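Local coordinates for protein Bug27 (Bordetella pertussis, PDB 2QPQ) that probably captures a small solute in the periplasm, closing its two lobes like a Venus flytrap, as a Bug-family receptor for uptake, at residues P47-S50 / G51-A55; F75-N78 / P79-R83. All coordinates share one frame; numbering follows the deposited sequence.

Contact 1 (P47-S50 / G51-A55)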
loop_
_atom_site.group_PDB
_atom_site.type_symbol
_atom_site.label_atom_id
_atom_site.label_comp_id
_atom_site.label_asym_id
_atom_site.label_seq_id
_atom_site.Cartn_x
_atom_site.Cartn_y
_atom_site.Cartn_z
ATOM N N PRO A 47 0.784 6.050 13.831
ATOM C CA PRO A 47 1.416 6.177 12.529
ATOM C C PRO A 47 2.827 6.778 12.456
ATOM O O PRO A 47 3.390 6.883 11.389
ATOM C CB PRO A 47 0.425 7.058 11.788
ATOM C CG PRO A 47 -0.138 7.942 12.839
ATOM C CD PRO A 47 -0.065 7.227 14.126
ATOM N N GLY A 48 3.405 7.138 13.595
ATOM C CA GLY A 48 4.730 7.778 13.597
ATOM C C GLY A 48 5.778 7.015 12.831
ATOM O O GLY A 48 5.815 5.770 12.886
ATOM N N ALA A 49 6.606 7.776 12.102
ATOM C CA ALA A 49 7.788 7.292 11.371
ATOM C C ALA A 49 7.373 6.201 10.388
ATOM O O ALA A 49 7.915 5.088 10.414
ATOM C CB ALA A 49 8.848 6.753 12.340
ATOM N N SER A 50 6.404 6.533 9.541
ATOM C CA SER A 50 5.912 5.626 8.484
ATOM C C SER A 50 5.434 4.263 9.012
ATOM O O SER A 50 5.486 3.274 8.308
ATOM C CB SER A 50 6.985 5.448 7.403
ATOM O OG SER A 50 7.383 6.726 6.914
ATOM N N GLY A 51 4.964 4.232 10.251
ATOM C CA GLY A 51 4.432 3.023 10.830
ATOM C C GLY A 51 5.419 2.376 11.793
ATOM O O GLY A 51 5.087 1.390 12.446
ATOM N N ASN A 52 6.629 2.906 11.889
ATOM C CA ASN A 52 7.654 2.261 12.755
ATOM C C ASN A 52 7.300 2.323 14.228
ATOM O O ASN A 52 7.652 1.417 15.016
ATOM C CB ASN A 52 9.032 2.878 12.492
ATOM C CG ASN A 52 9.585 2.505 11.151
ATOM O OD1 ASN A 52 9.189 1.509 10.547
ATOM N ND2 ASN A 52 10.549 3.277 10.682
ATOM N N VAL A 53 6.571 3.373 14.616
ATOM C CA VAL A 53 6.218 3.521 16.032
ATOM C C VAL A 53 5.261 2.387 16.363
ATOM O O VAL A 53 5.465 1.665 17.339
ATOM C CB VAL A 53 5.625 4.914 16.373
ATOM C CG1 VAL A 53 4.944 4.968 17.799
ATOM C CG2 VAL A 53 6.715 6.021 16.219
ATOM N N GLY A 54 4.227 2.235 15.544
ATOM C CA GLY A 54 3.253 1.162 15.759
ATOM C C GLY A 54 3.898 -0.216 15.677
ATOM O O GLY A 54 3.559 -1.098 16.460
ATOM N N ALA A 55 4.808 -0.406 14.714
ATOM C CA ALA A 55 5.485 -1.685 14.557
ATOM C C ALA A 55 6.310 -2.024 15.813
ATOM O O ALA A 55 6.215 -3.126 16.339
ATOM C CB ALA A 55 6.375 -1.711 13.257
#
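G48 and V53 meet in a backbone-built turn that leads out of the loop after strand 41-45 and into helix 52-59, in one alpha/beta lobe of the Venus flytrap fold. The V53 N-H points almost straight at G48 O, V53 N to G48 O being 3.1 Å with an angle of 167° at the hydrogen. From the opposite face of that carbonyl plane comes a more bent bond, G51 N to G48 O at 3.2 Å. The G51 N-H is shared, since G51 N also lies 3.3 Å from P47 O, again through a bent hydrogen bond. One residue further on, N52 N donates to A49 O at 2.9 Å from above the carbonyl plane. Side chains add little: A49 CB rests against N52 CB at 3.9 Å. V53 turns CG2 back over the G48 carbonyl, 3.5 Å from G48 O, because CG1 takes the position anti to the backbone N (chi1 167°). G51 is the N-cap residue, and its positive phi of 103°, with the S50 carbonyl oxygen close by, is a conformation that suits glycine. The first amides of the helix are thus satisfied by loop carbonyls, with G48 O gripped by two N-H groups.

Contact 2 (F75-N78 / P79-R83)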
loop_
_atom_site.group_PDB
_atom_site.type_symbol
_atom_site.label_atom_id
_atom_site.label_comp_id
_atom_site.label_asym_id
_atom_site.label_seq_id
_atom_site.Cartn_x
_atom_site.Cartn_y
_atom_site.Cartn_z
ATOM N N PHE A 75 5.310 -1.246 5.118
ATOM C CA PHE A 75 6.043 -2.061 6.096
ATOM C C PHE A 75 7.261 -2.741 5.441
ATOM O O PHE A 75 8.343 -2.864 6.053
ATOM C CB PHE A 75 5.096 -3.099 6.744
ATOM C CG PHE A 75 5.778 -4.018 7.738
ATOM C CD1 PHE A 75 5.791 -3.697 9.101
ATOM C CD2 PHE A 75 6.437 -5.184 7.306
ATOM C CE1 PHE A 75 6.423 -4.569 10.058
ATOM C CE2 PHE A 75 7.112 -6.039 8.254
ATOM C CZ PHE A 75 7.042 -5.716 9.640
ATOM N N ALA A 76 7.088 -3.238 4.222
ATOM C CA ALA A 76 8.206 -3.904 3.523
ATOM C C ALA A 76 9.210 -2.913 2.933
ATOM O O ALA A 76 10.343 -3.297 2.626
ATOM C CB ALA A 76 7.697 -4.870 2.460
ATOM N N VAL A 77 8.791 -1.654 2.741
ATOM C CA VAL A 77 9.692 -0.611 2.235
ATOM C C VAL A 77 10.614 -0.084 3.326
ATOM O O VAL A 77 11.789 0.253 3.082
ATOM C CB VAL A 77 8.913 0.597 1.628
ATOM C CG1 VAL A 77 9.887 1.686 1.124
ATOM C CG2 VAL A 77 8.009 0.140 0.479
ATOM N N ASN A 78 10.089 -0.023 4.536
ATOM C CA ASN A 78 10.803 0.621 5.632
ATOM C C ASN A 78 12.198 0.103 5.974
ATOM O O ASN A 78 13.075 0.923 6.291
ATOM C CB ASN A 78 9.916 0.682 6.886
ATOM C CG ASN A 78 8.790 1.701 6.777
ATOM O OD1 ASN A 78 7.901 1.735 7.618
ATOM N ND2 ASN A 78 8.827 2.526 5.768
ATOM N N PRO A 79 12.422 -1.236 5.952
ATOM C CA PRO A 79 13.750 -1.699 6.304
ATOM C C PRO A 79 14.846 -1.131 5.387
ATOM O O PRO A 79 15.931 -0.889 5.879
ATOM C CB PRO A 79 13.627 -3.240 6.214
ATOM C CG PRO A 79 12.124 -3.473 6.476
ATOM C CD PRO A 79 11.521 -2.377 5.688
ATOM N N GLY A 80 14.547 -0.887 4.104
ATOM C CA GLY A 80 15.548 -0.374 3.171
ATOM C C GLY A 80 15.786 1.126 3.283
ATOM O O GLY A 80 16.850 1.599 2.895
ATOM N N VAL A 81 14.843 1.873 3.856
ATOM C CA VAL A 81 14.878 3.343 3.832
ATOM C C VAL A 81 15.073 4.001 5.196
ATOM O O VAL A 81 15.237 5.235 5.276
ATOM C CB VAL A 81 13.614 3.966 3.147
ATOM C CG1 VAL A 81 13.510 3.502 1.665
ATOM C CG2 VAL A 81 12.315 3.657 3.938
ATOM N N PHE A 82 15.020 3.202 6.265
ATOM C CA PHE A 82 15.374 3.689 7.575
ATOM C C PHE A 82 16.752 3.200 7.947
ATOM O O PHE A 82 17.041 2.031 7.769
ATOM C CB PHE A 82 14.319 3.322 8.628
ATOM C CG PHE A 82 13.085 4.156 8.517
ATOM C CD1 PHE A 82 12.087 3.815 7.598
ATOM C CD2 PHE A 82 12.939 5.293 9.306
ATOM C CE1 PHE A 82 10.956 4.606 7.474
ATOM C CE2 PHE A 82 11.830 6.096 9.205
ATOM C CZ PHE A 82 10.816 5.756 8.278
ATOM N N ARG A 83 17.588 4.117 8.434
ATOM C CA ARG A 83 19.002 3.824 8.762
ATOM C C ARG A 83 19.119 2.829 9.914
ATOM O O ARG A 83 19.924 1.888 9.851
ATOM C CB ARG A 83 19.785 5.120 9.062
ATOM C CG ARG A 83 19.842 6.094 7.850
ATOM C CD ARG A 83 20.590 7.440 8.130
ATOM N NE ARG A 83 20.445 8.357 6.986
ATOM C CZ ARG A 83 21.202 8.307 5.891
ATOM N NH1 ARG A 83 22.160 7.396 5.796
ATOM N NH2 ARG A 83 20.994 9.151 4.889
HETATM O O HOH W 1 12.894 -2.636 2.352
#
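P79 wedges its ring into the preceding turn of helix 74-81, a knob among F75, A76, V77 and N78. With no N-H to give, it brings its CD to 3.2 Å from F75 O, where a helix would otherwise have a hydrogen bond. G80 follows with a bent bond back to V77, G80 N to V77 O at 3.2 Å. A water adds to this opened side of the turn: it probably donates to A76 O and accepts a weak bond from G80 N. The result is a proline kink close to the C-terminal end of the helix; in this periplasmic binding protein fold, helix 275-296 packs on A76, V77 and V81. V81 N then reaches N78 O at 3.2 Å from above the carbonyl plane, while V81 CG1 meets V77 CG1 at 4.1 Å. F82 N donates to the same oxygen nearly in line with its C=O bond, F82 N to N78 O being 3.0 Å. The F82 side chain folds back beside N78, CG anti to its own carbonyl carbon (chi1 -75°), and presents a ring edge to that oxygen, F82 CD1 to N78 O at 3.3 Å. N52 of helix 52-59 also touches both residues.

Contact 1 starts helix 52-59 and contact 2 ends helix 74-81, and the two meet directly, their centres about 11 Å apart. S50 and N52 pack on N78, and N52 also lies against F82, joining the start of one helix to the end of the other. Contact 1 is only partly buried, with A49 and V53 exposed; it is almost wholly backbone hydrogen bonding and passes through G51 in a positive-phi conformation. Contact 2 is the more buried, roofed by helix 275-296 and, through F75 and A76, by strand 227-235; there apolar packing, a proline ring and an aromatic edge join the backbone bonds. Contact 1 feeds loop carbonyls to the first helix amides, whereas contact 2 closes a helix whose bonding a proline interrupts.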